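PDB 5FC9: blue (Type 1) copper domain protein, which binds copper(II) in an open type 1 centre within its plastocyanin/azurin-like domain and probably serves in electron transfer. Local coordinates for residues Val40-Gln45 against Tyr80-His85; Ile6-Tyr11 against Asn36-Pro41; Leu24-Gly29 against His70-Glu75. All blocks are in the same frame, centred on the assembly; numbering follows the deposited sequence.

Contact 1 of 3, residues Val40-Gln45 against Tyr80-His85; sequences VPHNIQ and YYCSFH. With CU (copper (II) ion), chain E.
Cys82 SG accepts the backbone N-H of Asn43 at an N to SG distance of 3.3 Å, and at 170° this bond is nearly straight. The same sulfur binds the copper ion at 2.2 Å. The backbone N-H groups of Phe84 and His85 add weak bonds to it. Together these donors would probably draw some electron density from the sulfur. His42 ND1 reaches copper at 2.0 Å and His85 ND1 at 2.1 Å. The two imidazoles are oblique to each other, their planes 58° apart. Cys82 SG lies at the edge of the His42 ring, in its plane. Water 1 is the fourth ligand, 2.2 Å from copper. His42 NE2 is hydrogen-bonded to Asp38 OD2, which should limit rotation of the ring.

Asn43 is held at both ends of its amide. Its OD1 accepts Ser83 N at 2.9 Å, and its ND2 gives to Ser83 OG at 2.8 Å. Its CG, between the backbone N and the carbonyl carbon (chi1 60°), lies beside Ser83. ND2 also stands over the centre of the Phe84 ring, 3.4 Å above the plane. Further along, Gln45 and Tyr81 form an antiparallel hydrogen-bonded pair, and Ile44 CD1 packs on Tyr80 CE2. Two histidines, one cysteine and a backbone N-H to the sulfur are the pattern of a cupredoxin type 1 copper site, here with water as a further ligand.

Contact 2 of 3, residues Ile6-Tyr11 against Asn36-Pro41; sequences IPNGNY and NDDSVP
Asp38 reaches across to Gly9 and Tyr11, and its carboxylate carries most of the polar contact. Its CG lies anti to the backbone N (chi1 -154°), beside the Pro7-Asn10 turn, which is type II. OD1 accepts Gly9 N at 2.9 Å and Ser39 N at 2.8 Å. These two donors come from opposite faces of the carboxylate. OD2 takes a weak bond from Tyr11 N at 3.2 Å and a further hydrogen bond from His42 NE2. The Tyr11 ring meets the acid edge-on, with CD1 3.4 Å from Asp38 OD2. Ring and carboxylate planes differ by only 15°. Tyr11 CB also packs on Val40 CG2 at 3.8 Å, while its OH is hydrogen-bonded to Ser39 OG of the third subunit.

Ile6 supplies the other buried part. Its O accepts Asp37 N at 2.8 Å, next to the parallel bridge of Ile6 with Asn36. Its CB lies 4.0 Å from Asn36 OD1, which accepts Asp38 N in an Asx turn. Water 2 joins Asn8 ND2 to Asp37 O.

An alanine in place of Asp38 would probably leave Gly9 N, Ser39 N and His42 NE2 without their acceptor and let the imidazole turn more freely. Asp38 is thus second-shell to copper and is likely to fix the turn of His42, and its negative charge may polarise that ring.

Contact 3 of 3, residues Leu24-Gly29 against His70-Glu75; sequences LEIPVG and HVFEEE
The contact lies at an end of the cupredoxin beta sandwich, where the turn after strand 23-26 meets the chain leaving strand 67-72. Val28 and Gly29 meet Phe72 and Glu73 here, while Ile26 reaches Phe72 deeper inside. The short touching parts run 110° apart, and no beta bridge joins them. Gly29 N points at Phe72 O, in the plane of that carbonyl. The modelled N to O distance of 2.5 Å is unusually short, so its exact length is doubtful. Gly29 has a positive phi (93°), at which a CB would press on the carbonyl O of Val28. Val28 and Gly29 have the backbone angles of the central pair of a type II turn.

The fold is a Greek-key sandwich, and the two strands belong to its different sheets. Strand 23-26 is outermost in the four-stranded sheet within this chain, and strand 67-72 is outermost in the three-stranded one. Ile26 reaches from one sheet to the other. Its CD1 lies 3.8 Å from Phe72 CB and 4.0 Å from Phe72 CD1, and the two side chains cross at about a right angle. Val32, Val92 and Val94 pack round the same pair.

The remaining contacts are nearer the surface. Val28 CG2 makes a tight approach to Glu73 O, at 3.1 Å. Its other methyl, CG1, lies 4.1 Å from Glu75 OE2. Val71 CG1 rests 3.7 Å from Gly29 O. Within the segment, His70 CD2 stands 3.6 Å above the Phe72 ring, over its centre. Phe57 meets the Phe72 ring edge-to-face. His70 is a ligand of a second copper site known for this protein, though no copper is bound to it in this chain.

Contacts 1 and 2 adjoin, with centres 10 Å apart, and share Val40 and Pro41. Both concern the copper end of the sandwich: contact 1 supplies the three protein ligands, and contact 2 packs against two of them, His42 and His85. His42 CE1 lies 3.1 Å from Asn10 OD1. Contact 3 is on the opposite side of the chain's centre, about 20 Å from contact 1 between centres, yet both reach the four-stranded sheet, through strands 23-26 and 76-81. All three are partly buried, but contact 3 has the most exposed residues. Metal bonds mark contact 1 and a many-partnered carboxylate contact 2, whereas contact 3 joins a backbone bond at a turn with apolar packing of Ile26 on Phe72.

Contact 1 of 3, residues Val40-Gln45 against Tyr80-His85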
ATOM      1  N   VAL A  40       8.371   1.954 -17.886  1.00 15.13           N
ATOM      2  CA  VAL A  40       9.252   2.912 -17.221  1.00 12.86           C
ATOM      3  C   VAL A  40      10.617   2.258 -17.000  1.00 13.55           C
ATOM      4  O   VAL A  40      10.728   1.034 -17.041  1.00 15.35           O
ATOM      5  CB  VAL A  40       8.687   3.401 -15.858  1.00 14.89           C
ATOM      6  CG1 VAL A  40       7.319   4.071 -16.048  1.00 17.13           C
ATOM      7  CG2 VAL A  40       8.619   2.262 -14.847  1.00 16.47           C
ATOM      8  N   PRO A  41      11.662   3.071 -16.762  1.00 14.26           N
ATOM      9  CA  PRO A  41      12.966   2.453 -16.481  1.00 16.15           C
ATOM     10  C   PRO A  41      12.983   1.656 -15.178  1.00 14.66           C
ATOM     11  O   PRO A  41      12.267   1.989 -14.222  1.00 15.31           O
ATOM     12  CB  PRO A  41      13.912   3.656 -16.381  1.00 18.33           C
ATOM     13  CG  PRO A  41      13.218   4.765 -17.080  1.00 18.72           C
ATOM     14  CD  PRO A  41      11.757   4.537 -16.854  1.00 15.34           C
ATOM     15  N   HIS A  42      13.806   0.610 -15.157  1.00 13.22           N
ATOM     16  CA  HIS A  42      14.035  -0.182 -13.964  1.00 11.81           C
ATOM     17  C   HIS A  42      15.504  -0.482 -13.864  1.00 16.81           C
ATOM     18  O   HIS A  42      16.235  -0.294 -14.823  1.00 16.73           O
ATOM     19  CB  HIS A  42      13.244  -1.486 -14.013  1.00 12.12           C
ATOM     20  CG  HIS A  42      11.772  -1.294 -13.841  1.00 14.11           C
ATOM     21  ND1 HIS A  42      11.212  -0.875 -12.656  1.00 12.44           N
ATOM     22  CD2 HIS A  42      10.745  -1.467 -14.704  1.00 12.79           C
ATOM     23  CE1 HIS A  42       9.899  -0.793 -12.792  1.00 15.46           C
ATOM     24  NE2 HIS A  42       9.590  -1.150 -14.027  1.00 14.12           N
ATOM     25  N   ASN A  43      15.944  -0.942 -12.705  1.00 15.82           N
ATOM     26  CA  ASN A  43      17.270  -1.539 -12.642  1.00 15.62           C
ATOM     27  C   ASN A  43      17.230  -2.760 -11.734  1.00 15.18           C
ATOM     28  O   ASN A  43      16.216  -3.048 -11.088  1.00 15.66           O
ATOM     29  CB  ASN A  43      18.328  -0.514 -12.188  1.00 16.84           C
ATOM     30  CG  ASN A  43      18.040   0.066 -10.821  1.00 18.45           C
ATOM     31  OD1 ASN A  43      17.912  -0.662  -9.846  1.00 18.51           O
ATOM     32  ND2 ASN A  43      17.938   1.382 -10.745  1.00 25.88           N
ATOM     33  N   ILE A  44      18.328  -3.509 -11.738  1.00 15.02           N
ATOM     34  CA  ILE A  44      18.447  -4.727 -10.960  1.00 16.38           C
ATOM     35  C   ILE A  44      19.691  -4.598 -10.090  1.00 17.25           C
ATOM     36  O   ILE A  44      20.801  -4.508 -10.608  1.00 17.76           O
ATOM     37  CB  ILE A  44      18.553  -5.977 -11.866  1.00 16.11           C
ATOM     38  CG1 ILE A  44      17.267  -6.163 -12.692  1.00 16.57           C
ATOM     39  CG2 ILE A  44      18.856  -7.219 -11.036  1.00 18.09           C
ATOM     40  CD1 ILE A  44      16.024  -6.417 -11.864  1.00 18.93           C
ATOM     41  N   GLN A  45      19.511  -4.564  -8.772  1.00 15.53           N
ATOM     42  CA  GLN A  45      20.654  -4.448  -7.857  1.00 14.31           C
ATOM     43  C   GLN A  45      20.611  -5.514  -6.781  1.00 15.85           C
ATOM     44  O   GLN A  45      19.617  -5.639  -6.062  1.00 17.46           O
ATOM     45  CB  GLN A  45      20.679  -3.075  -7.178  1.00 15.71           C
ATOM     46  CG  GLN A  45      20.518  -1.900  -8.108  1.00 15.92           C
ATOM     47  CD  GLN A  45      21.733  -1.669  -8.949  1.00 23.41           C
ATOM     48  OE1 GLN A  45      22.853  -1.882  -8.498  1.00 21.53           O
ATOM     49  NE2 GLN A  45      21.526  -1.231 -10.187  1.00 25.69           N
ATOM     50  N   TYR A  80      17.516  -9.304  -4.662  1.00 15.48           N
ATOM     51  CA  TYR A  80      17.802  -8.112  -5.441  1.00 14.80           C
ATOM     52  C   TYR A  80      16.588  -7.208  -5.468  1.00 13.83           C
ATOM     53  O   TYR A  80      15.475  -7.657  -5.195  1.00 16.35           O
ATOM     54  CB  TYR A  80      18.218  -8.466  -6.876  1.00 15.72           C
ATOM     55  CG  TYR A  80      17.108  -9.110  -7.663  1.00 15.55           C
ATOM     56  CD1 TYR A  80      16.917 -10.477  -7.627  1.00 14.15           C
ATOM     57  CD2 TYR A  80      16.240  -8.339  -8.431  1.00 15.55           C
ATOM     58  CE1 TYR A  80      15.883 -11.087  -8.342  1.00 16.05           C
ATOM     59  CE2 TYR A  80      15.201  -8.929  -9.140  1.00 14.37           C
ATOM     60  CZ  TYR A  80      15.027 -10.293  -9.094  1.00 14.57           C
ATOM     61  OH  TYR A  80      14.006 -10.892  -9.795  1.00 16.31           O
ATOM     62  N   TYR A  81      16.794  -5.949  -5.813  1.00 14.97           N
ATOM     63  CA  TYR A  81      15.665  -5.038  -5.900  1.00 14.07           C
ATOM     64  C   TYR A  81      15.904  -4.078  -7.068  1.00 15.23           C
ATOM     65  O   TYR A  81      16.856  -4.247  -7.831  1.00 15.00           O
ATOM     66  CB  TYR A  81      15.474  -4.354  -4.525  1.00 15.68           C
ATOM     67  CG  TYR A  81      16.224  -3.067  -4.225  1.00 13.87           C
ATOM     68  CD1 TYR A  81      15.698  -2.143  -3.333  1.00 21.83           C
ATOM     69  CD2 TYR A  81      17.409  -2.731  -4.882  1.00 15.67           C
ATOM     70  CE1 TYR A  81      16.359  -0.941  -3.064  1.00 26.90           C
ATOM     71  CE2 TYR A  81      18.057  -1.542  -4.627  1.00 18.16           C
ATOM     72  CZ  TYR A  81      17.534  -0.655  -3.717  1.00 24.92           C
ATOM     73  OH  TYR A  81      18.191   0.528  -3.449  1.00 29.05           O
ATOM     74  N   CYS A  82      15.039  -3.087  -7.200  1.00 13.13           N
ATOM     75  CA  CYS A  82      15.209  -1.976  -8.123  1.00 16.42           C
ATOM     76  C   CYS A  82      15.345  -0.713  -7.305  1.00 17.12           C
ATOM     77  O   CYS A  82      14.510  -0.453  -6.435  1.00 15.29           O
ATOM     78  CB  CYS A  82      14.007  -1.865  -9.068  1.00 16.97           C
ATOM     79  SG  CYS A  82      13.985  -0.366 -10.086  1.00 14.44           S
ATOM     80  N   SER A  83      16.370   0.095  -7.560  1.00 15.56           N
ATOM     81  CA  SER A  83      16.556   1.260  -6.703  1.00 16.28           C
ATOM     82  C   SER A  83      15.463   2.322  -6.924  1.00 17.80           C
ATOM     83  O   SER A  83      15.229   3.171  -6.055  1.00 18.71           O
ATOM     84  CB  SER A  83      17.959   1.861  -6.889  1.00 22.16           C
ATOM     85  OG  SER A  83      18.118   2.464  -8.162  1.00 24.19           O
ATOM     86  N   PHE A  84      14.777   2.265  -8.068  1.00 16.51           N
ATOM     87  CA  PHE A  84      13.680   3.191  -8.327  1.00 17.53           C
ATOM     88  C   PHE A  84      12.396   2.745  -7.638  1.00 16.68           C
ATOM     89  O   PHE A  84      11.549   3.565  -7.275  1.00 17.52           O
ATOM     90  CB  PHE A  84      13.404   3.314  -9.822  1.00 16.36           C
ATOM     91  CG  PHE A  84      14.611   3.642 -10.647  1.00 21.00           C
ATOM     92  CD1 PHE A  84      15.594   4.487 -10.170  1.00 24.57           C
ATOM     93  CD2 PHE A  84      14.745   3.109 -11.913  1.00 19.76           C
ATOM     94  CE1 PHE A  84      16.702   4.784 -10.947  1.00 24.09           C
ATOM     95  CE2 PHE A  84      15.844   3.404 -12.697  1.00 24.14           C
ATOM     96  CZ  PHE A  84      16.827   4.240 -12.207  1.00 25.05           C
ATOM     97  N   HIS A  85      12.250   1.436  -7.489  1.00 15.37           N
ATOM     98  CA  HIS A  85      11.070   0.864  -6.845  1.00 14.98           C
ATOM     99  C   HIS A  85      11.506  -0.171  -5.836  1.00 14.88           C
ATOM    100  O   HIS A  85      11.385  -1.362  -6.076  1.00 14.76           O
ATOM    101  CB  HIS A  85      10.124   0.247  -7.882  1.00 14.33           C
ATOM    102  CG  HIS A  85       9.908   1.122  -9.081  1.00 16.19           C
ATOM    103  ND1 HIS A  85      10.586   0.942 -10.266  1.00 15.60           N
ATOM    104  CD2 HIS A  85       9.111   2.202  -9.265  1.00 17.28           C
ATOM    105  CE1 HIS A  85      10.213   1.868 -11.133  1.00 14.37           C
ATOM    106  NE2 HIS A  85       9.320   2.647 -10.549  1.00 17.36           N
TER
HETATM  107 CU    CU E1401      11.896  -0.543 -10.831  1.00 17.16          CU
HETATM  108  O   HOH W   1      11.247  -2.547 -10.057  1.00 19.53           O

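Contact 2 of 3, residues Ile6-Tyr11 against Asn36-Pro41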
ATOM      1  N   ILE A   6      10.440  -8.336 -15.919  1.00 14.66           N
ATOM      2  CA  ILE A   6       9.850  -7.213 -15.197  1.00 14.38           C
ATOM      3  C   ILE A   6       8.600  -6.800 -15.974  1.00 14.97           C
ATOM      4  O   ILE A   6       8.703  -6.272 -17.080  1.00 15.18           O
ATOM      5  CB  ILE A   6      10.822  -6.015 -15.061  1.00 14.24           C
ATOM      6  CG1 ILE A   6      12.204  -6.476 -14.579  1.00 16.22           C
ATOM      7  CG2 ILE A   6      10.242  -4.972 -14.121  1.00 16.03           C
ATOM      8  CD1 ILE A   6      13.243  -5.359 -14.614  1.00 16.87           C
ATOM      9  N   PRO A   7       7.408  -7.076 -15.420  1.00 14.96           N
ATOM     10  CA  PRO A   7       6.220  -6.889 -16.252  1.00 13.73           C
ATOM     11  C   PRO A   7       5.714  -5.458 -16.290  1.00 15.01           C
ATOM     12  O   PRO A   7       6.080  -4.610 -15.466  1.00 15.41           O
ATOM     13  CB  PRO A   7       5.188  -7.797 -15.577  1.00 15.79           C
ATOM     14  CG  PRO A   7       5.558  -7.722 -14.119  1.00 15.95           C
ATOM     15  CD  PRO A   7       7.084  -7.715 -14.130  1.00 13.14           C
ATOM     16  N   ASN A   8       4.854  -5.196 -17.266  1.00 16.06           N
ATOM     17  CA  ASN A   8       4.122  -3.951 -17.270  1.00 16.67           C
ATOM     18  C   ASN A   8       3.379  -3.820 -15.954  1.00 15.69           C
ATOM     19  O   ASN A   8       2.736  -4.770 -15.500  1.00 19.03           O
ATOM     20  CB  ASN A   8       3.145  -3.896 -18.437  1.00 20.21           C
ATOM     21  CG  ASN A   8       2.396  -2.583 -18.490  1.00 24.62           C
ATOM     22  OD1 ASN A   8       1.310  -2.458 -17.932  1.00 29.04           O
ATOM     23  ND2 ASN A   8       2.981  -1.595 -19.149  1.00 26.16           N
ATOM     24  N   GLY A   9       3.493  -2.652 -15.337  1.00 16.35           N
ATOM     25  CA  GLY A   9       2.834  -2.412 -14.066  1.00 16.51           C
ATOM     26  C   GLY A   9       3.686  -2.686 -12.845  1.00 16.09           C
ATOM     27  O   GLY A   9       3.219  -2.548 -11.712  1.00 16.66           O
ATOM     28  N   ASN A  10       4.933  -3.083 -13.061  1.00 13.30           N
ATOM     29  CA  ASN A  10       5.865  -3.280 -11.955  1.00 13.50           C
ATOM     30  C   ASN A  10       6.106  -1.985 -11.161  1.00 14.71           C
ATOM     31  O   ASN A  10       6.432  -2.021  -9.970  1.00 15.37           O
ATOM     32  CB  ASN A  10       7.184  -3.863 -12.501  1.00 12.85           C
ATOM     33  CG  ASN A  10       8.211  -4.135 -11.408  1.00 14.41           C
ATOM     34  OD1 ASN A  10       9.099  -3.317 -11.170  1.00 15.21           O
ATOM     35  ND2 ASN A  10       8.076  -5.275 -10.726  1.00 15.41           N
ATOM     36  N   TYR A  11       5.920  -0.831 -11.797  1.00 13.14           N
ATOM     37  CA  TYR A  11       6.059   0.443 -11.088  1.00 14.10           C
ATOM     38  C   TYR A  11       4.958   0.683 -10.039  1.00 13.73           C
ATOM     39  O   TYR A  11       5.085   1.576  -9.210  1.00 14.55           O
ATOM     40  CB  TYR A  11       6.059   1.618 -12.076  1.00 15.37           C
ATOM     41  CG  TYR A  11       4.785   1.750 -12.877  1.00 14.27           C
ATOM     42  CD1 TYR A  11       4.660   1.143 -14.118  1.00 14.72           C
ATOM     43  CD2 TYR A  11       3.705   2.478 -12.390  1.00 15.42           C
ATOM     44  CE1 TYR A  11       3.499   1.250 -14.857  1.00 18.84           C
ATOM     45  CE2 TYR A  11       2.541   2.598 -13.128  1.00 14.42           C
ATOM     46  CZ  TYR A  11       2.441   1.976 -14.352  1.00 16.53           C
ATOM     47  OH  TYR A  11       1.289   2.088 -15.103  1.00 18.17           O
ATOM     48  N   ASN A  36      13.242  -5.923 -19.172  1.00 14.38           N
ATOM     49  CA  ASN A  36      12.264  -4.919 -18.760  1.00 15.89           C
ATOM     50  C   ASN A  36      11.114  -4.804 -19.765  1.00 14.52           C
ATOM     51  O   ASN A  36      11.274  -4.202 -20.823  1.00 15.57           O
ATOM     52  CB  ASN A  36      12.922  -3.551 -18.575  1.00 15.84           C
ATOM     53  CG  ASN A  36      11.948  -2.514 -18.015  1.00 14.39           C
ATOM     54  OD1 ASN A  36      10.862  -2.877 -17.589  1.00 15.45           O
ATOM     55  ND2 ASN A  36      12.329  -1.237 -18.026  1.00 14.40           N
ATOM     56  N   ASP A  37       9.963  -5.373 -19.422  1.00 15.11           N
ATOM     57  CA  ASP A  37       8.778  -5.287 -20.278  1.00 16.48           C
ATOM     58  C   ASP A  37       7.871  -4.145 -19.842  1.00 16.49           C
ATOM     59  O   ASP A  37       6.835  -3.897 -20.458  1.00 18.21           O
ATOM     60  CB  ASP A  37       7.988  -6.594 -20.257  1.00 19.70           C
ATOM     61  CG  ASP A  37       8.558  -7.645 -21.181  1.00 23.47           C
ATOM     62  OD1 ASP A  37       9.471  -7.337 -21.975  1.00 25.95           O
ATOM     63  OD2 ASP A  37       8.065  -8.789 -21.125  1.00 30.69           O
ATOM     64  N   ASP A  38       8.273  -3.443 -18.787  1.00 14.86           N
ATOM     65  CA  ASP A  38       7.471  -2.344 -18.249  1.00 15.56           C
ATOM     66  C   ASP A  38       7.666  -1.068 -19.073  1.00 18.09           C
ATOM     67  O   ASP A  38       8.595  -0.969 -19.883  1.00 16.55           O
ATOM     68  CB  ASP A  38       7.851  -2.104 -16.780  1.00 13.99           C
ATOM     69  CG  ASP A  38       6.734  -1.471 -15.971  1.00 17.45           C
ATOM     70  OD1 ASP A  38       5.668  -1.145 -16.548  1.00 16.70           O
ATOM     71  OD2 ASP A  38       6.944  -1.292 -14.755  1.00 15.10           O
ATOM     72  N   SER A  39       6.804  -0.083 -18.850  1.00 16.04           N
ATOM     73  CA  SER A  39       6.823   1.170 -19.595  1.00 16.83           C
ATOM     74  C   SER A  39       7.602   2.293 -18.920  1.00 16.59           C
ATOM     75  O   SER A  39       7.482   3.460 -19.320  1.00 18.47           O
ATOM     76  CB  SER A  39       5.388   1.645 -19.838  1.00 19.38           C
ATOM     77  OG  SER A  39       4.740   1.872 -18.587  1.00 25.21           O
ATOM     78  N   VAL A  40       8.371   1.954 -17.886  1.00 15.13           N
ATOM     79  CA  VAL A  40       9.252   2.912 -17.221  1.00 12.86           C
ATOM     80  C   VAL A  40      10.617   2.258 -17.000  1.00 13.55           C
ATOM     81  O   VAL A  40      10.728   1.034 -17.041  1.00 15.35           O
ATOM     82  CB  VAL A  40       8.687   3.401 -15.858  1.00 14.89           C
ATOM     83  CG1 VAL A  40       7.319   4.071 -16.048  1.00 17.13           C
ATOM     84  CG2 VAL A  40       8.619   2.262 -14.847  1.00 16.47           C
ATOM     85  N   PRO A  41      11.662   3.071 -16.762  1.00 14.26           N
ATOM     86  CA  PRO A  41      12.966   2.453 -16.481  1.00 16.15           C
ATOM     87  C   PRO A  41      12.983   1.656 -15.178  1.00 14.66           C
ATOM     88  O   PRO A  41      12.267   1.989 -14.222  1.00 15.31           O
ATOM     89  CB  PRO A  41      13.912   3.656 -16.381  1.00 18.33           C
ATOM     90  CG  PRO A  41      13.218   4.765 -17.080  1.00 18.72           C
ATOM     91  CD  PRO A  41      11.757   4.537 -16.854  1.00 15.34           C
TER
HETATM   92  O   HOH W   2       4.975  -2.042 -21.066  1.00 21.26           O

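Contact 3 of 3, residues Leu24-Gly29 against His70-Glu75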
ATOM      1  N   LEU A  24      13.590 -17.248  -8.850  1.00 18.89           N
ATOM      2  CA  LEU A  24      14.078 -18.047  -9.965  1.00 17.70           C
ATOM      3  C   LEU A  24      15.019 -19.113  -9.431  1.00 20.78           C
ATOM      4  O   LEU A  24      16.050 -18.780  -8.857  1.00 19.85           O
ATOM      5  CB  LEU A  24      14.793 -17.164 -10.991  1.00 19.76           C
ATOM      6  CG  LEU A  24      15.406 -17.929 -12.170  1.00 18.78           C
ATOM      7  CD1 LEU A  24      14.316 -18.423 -13.094  1.00 24.92           C
ATOM      8  CD2 LEU A  24      16.437 -17.078 -12.923  1.00 19.49           C
ATOM      9  N   GLU A  25      14.642 -20.381  -9.585  1.00 22.37           N
ATOM     10  CA  GLU A  25      15.497 -21.495  -9.175  1.00 24.56           C
ATOM     11  C   GLU A  25      16.344 -21.989 -10.348  1.00 25.20           C
ATOM     12  O   GLU A  25      15.816 -22.387 -11.382  1.00 27.43           O
ATOM     13  CB  GLU A  25      14.651 -22.639  -8.608  1.00 29.14           C
ATOM     14  CG  GLU A  25      13.948 -22.273  -7.313  1.00 31.88           C
ATOM     15  CD  GLU A  25      12.911 -23.290  -6.882  1.00 41.54           C
ATOM     16  OE1 GLU A  25      12.068 -23.676  -7.717  1.00 45.78           O
ATOM     17  OE2 GLU A  25      12.937 -23.701  -5.701  1.00 44.31           O
ATOM     18  N   ILE A  26      17.659 -21.956 -10.174  1.00 21.85           N
ATOM     19  CA  ILE A  26      18.591 -22.343 -11.236  1.00 25.02           C
ATOM     20  C   ILE A  26      19.738 -23.176 -10.686  1.00 29.17           C
ATOM     21  O   ILE A  26      20.126 -23.020  -9.532  1.00 26.24           O
ATOM     22  CB  ILE A  26      19.201 -21.115 -11.957  1.00 24.45           C
ATOM     23  CG1 ILE A  26      19.809 -20.150 -10.937  1.00 25.71           C
ATOM     24  CG2 ILE A  26      18.165 -20.415 -12.821  1.00 24.66           C
ATOM     25  CD1 ILE A  26      20.828 -19.210 -11.507  1.00 21.88           C
ATOM     26  N   PRO A  27      20.293 -24.063 -11.522  1.00 30.23           N
ATOM     27  CA  PRO A  27      21.540 -24.731 -11.149  1.00 33.25           C
ATOM     28  C   PRO A  27      22.727 -23.783 -11.275  1.00 29.83           C
ATOM     29  O   PRO A  27      22.678 -22.822 -12.038  1.00 28.81           O
ATOM     30  CB  PRO A  27      21.639 -25.883 -12.154  1.00 29.46           C
ATOM     31  CG  PRO A  27      20.851 -25.430 -13.326  1.00 30.35           C
ATOM     32  CD  PRO A  27      19.730 -24.591 -12.776  1.00 30.57           C
ATOM     33  N   VAL A  28      23.785 -24.060 -10.521  1.00 32.45           N
ATOM     34  CA  VAL A  28      24.981 -23.224 -10.504  1.00 31.51           C
ATOM     35  C   VAL A  28      25.615 -23.124 -11.895  1.00 30.98           C
ATOM     36  O   VAL A  28      25.584 -24.082 -12.661  1.00 31.81           O
ATOM     37  CB  VAL A  28      25.996 -23.779  -9.472  1.00 39.17           C
ATOM     38  CG1 VAL A  28      26.308 -25.241  -9.761  1.00 41.82           C
ATOM     39  CG2 VAL A  28      27.251 -22.952  -9.444  1.00 37.52           C
ATOM     40  N   GLY A  29      26.137 -21.945 -12.230  1.00 32.37           N
ATOM     41  CA  GLY A  29      26.761 -21.710 -13.522  1.00 31.12           C
ATOM     42  C   GLY A  29      25.825 -21.156 -14.583  1.00 31.57           C
ATOM     43  O   GLY A  29      26.248 -20.879 -15.701  1.00 31.09           O
ATOM     44  N   HIS A  70      23.443 -11.907 -15.834  1.00 18.65           N
ATOM     45  CA  HIS A  70      24.476 -12.248 -14.855  1.00 20.43           C
ATOM     46  C   HIS A  70      24.662 -13.760 -14.759  1.00 19.50           C
ATOM     47  O   HIS A  70      23.687 -14.520 -14.715  1.00 21.13           O
ATOM     48  CB  HIS A  70      24.126 -11.676 -13.482  1.00 20.93           C
ATOM     49  CG  HIS A  70      25.169 -11.931 -12.436  1.00 18.84           C
ATOM     50  ND1 HIS A  70      26.371 -11.258 -12.408  1.00 22.07           N
ATOM     51  CD2 HIS A  70      25.180 -12.770 -11.373  1.00 21.27           C
ATOM     52  CE1 HIS A  70      27.081 -11.677 -11.375  1.00 21.93           C
ATOM     53  NE2 HIS A  70      26.385 -12.596 -10.733  1.00 22.47           N
ATOM     54  N   VAL A  71      25.922 -14.200 -14.724  1.00 22.17           N
ATOM     55  CA  VAL A  71      26.211 -15.614 -14.533  1.00 23.56           C
ATOM     56  C   VAL A  71      26.362 -15.927 -13.046  1.00 21.02           C
ATOM     57  O   VAL A  71      27.202 -15.340 -12.369  1.00 23.74           O
ATOM     58  CB  VAL A  71      27.492 -16.050 -15.285  1.00 27.32           C
ATOM     59  CG1 VAL A  71      27.698 -17.544 -15.132  1.00 31.29           C
ATOM     60  CG2 VAL A  71      27.400 -15.676 -16.758  1.00 26.15           C
ATOM     61  N   PHE A  72      25.542 -16.850 -12.551  1.00 23.15           N
ATOM     62  CA  PHE A  72      25.574 -17.240 -11.144  1.00 28.16           C
ATOM     63  C   PHE A  72      26.434 -18.490 -10.954  1.00 28.36           C
ATOM     64  O   PHE A  72      26.004 -19.595 -11.276  1.00 31.28           O
ATOM     65  CB  PHE A  72      24.155 -17.488 -10.622  1.00 24.62           C
ATOM     66  CG  PHE A  72      23.379 -16.231 -10.357  1.00 23.56           C
ATOM     67  CD1 PHE A  72      22.670 -15.610 -11.373  1.00 20.69           C
ATOM     68  CD2 PHE A  72      23.350 -15.673  -9.088  1.00 23.14           C
ATOM     69  CE1 PHE A  72      21.946 -14.446 -11.128  1.00 19.99           C
ATOM     70  CE2 PHE A  72      22.636 -14.512  -8.839  1.00 22.49           C
ATOM     71  CZ  PHE A  72      21.933 -13.899  -9.864  1.00 20.36           C
ATOM     72  N   GLU A  73      27.638 -18.309 -10.419  1.00 37.64           N
ATOM     73  CA  GLU A  73      28.595 -19.408 -10.296  1.00 42.50           C
ATOM     74  C   GLU A  73      28.702 -19.961  -8.872  1.00 43.80           C
ATOM     75  O   GLU A  73      29.441 -20.921  -8.647  1.00 43.19           O
ATOM     76  CB  GLU A  73      29.983 -18.963 -10.760  1.00 47.95           C
ATOM     77  CG  GLU A  73      30.099 -18.644 -12.239  1.00 47.20           C
ATOM     78  CD  GLU A  73      31.036 -17.473 -12.487  1.00 50.59           C
ATOM     79  OE1 GLU A  73      31.059 -16.557 -11.642  1.00 50.61           O
ATOM     80  OE2 GLU A  73      31.745 -17.484 -13.510  1.00 58.24           O
ATOM     81  N   GLU A  74      28.015 -19.347  -7.910  1.00 39.41           N
ATOM     82  CA  GLU A  74      28.015 -19.878  -6.551  1.00 38.84           C
ATOM     83  C   GLU A  74      26.607 -20.237  -6.095  1.00 38.00           C
ATOM     84  O   GLU A  74      25.662 -19.491  -6.363  1.00 33.46           O
ATOM     85  CB  GLU A  74      28.620 -18.879  -5.562  1.00 42.13           C
ATOM     86  CG  GLU A  74      30.101 -18.543  -5.708  1.00 46.26           C
ATOM     87  CD  GLU A  74      30.465 -17.915  -7.040  1.00 50.10           C
ATOM     88  OE1 GLU A  74      30.116 -16.737  -7.253  1.00 51.95           O
ATOM     89  OE2 GLU A  74      31.139 -18.579  -7.853  1.00 54.79           O
ATOM     90  N   GLU A  75      26.467 -21.366  -5.403  1.00 32.41           N
ATOM     91  CA  GLU A  75      25.204 -21.692  -4.754  1.00 32.20           C
ATOM     92  C   GLU A  75      24.880 -20.640  -3.692  1.00 30.53           C
ATOM     93  O   GLU A  75      25.786 -20.002  -3.135  1.00 30.99           O
ATOM     94  CB  GLU A  75      25.252 -23.092  -4.128  1.00 35.58           C
ATOM     95  CG  GLU A  75      25.521 -24.230  -5.116  1.00 40.51           C
ATOM     96  CD  GLU A  75      27.009 -24.509  -5.350  1.00 50.02           C
ATOM     97  OE1 GLU A  75      27.859 -23.633  -5.067  1.00 42.21           O
ATOM     98  OE2 GLU A  75      27.316 -25.614  -5.842  1.00 57.49           O
TER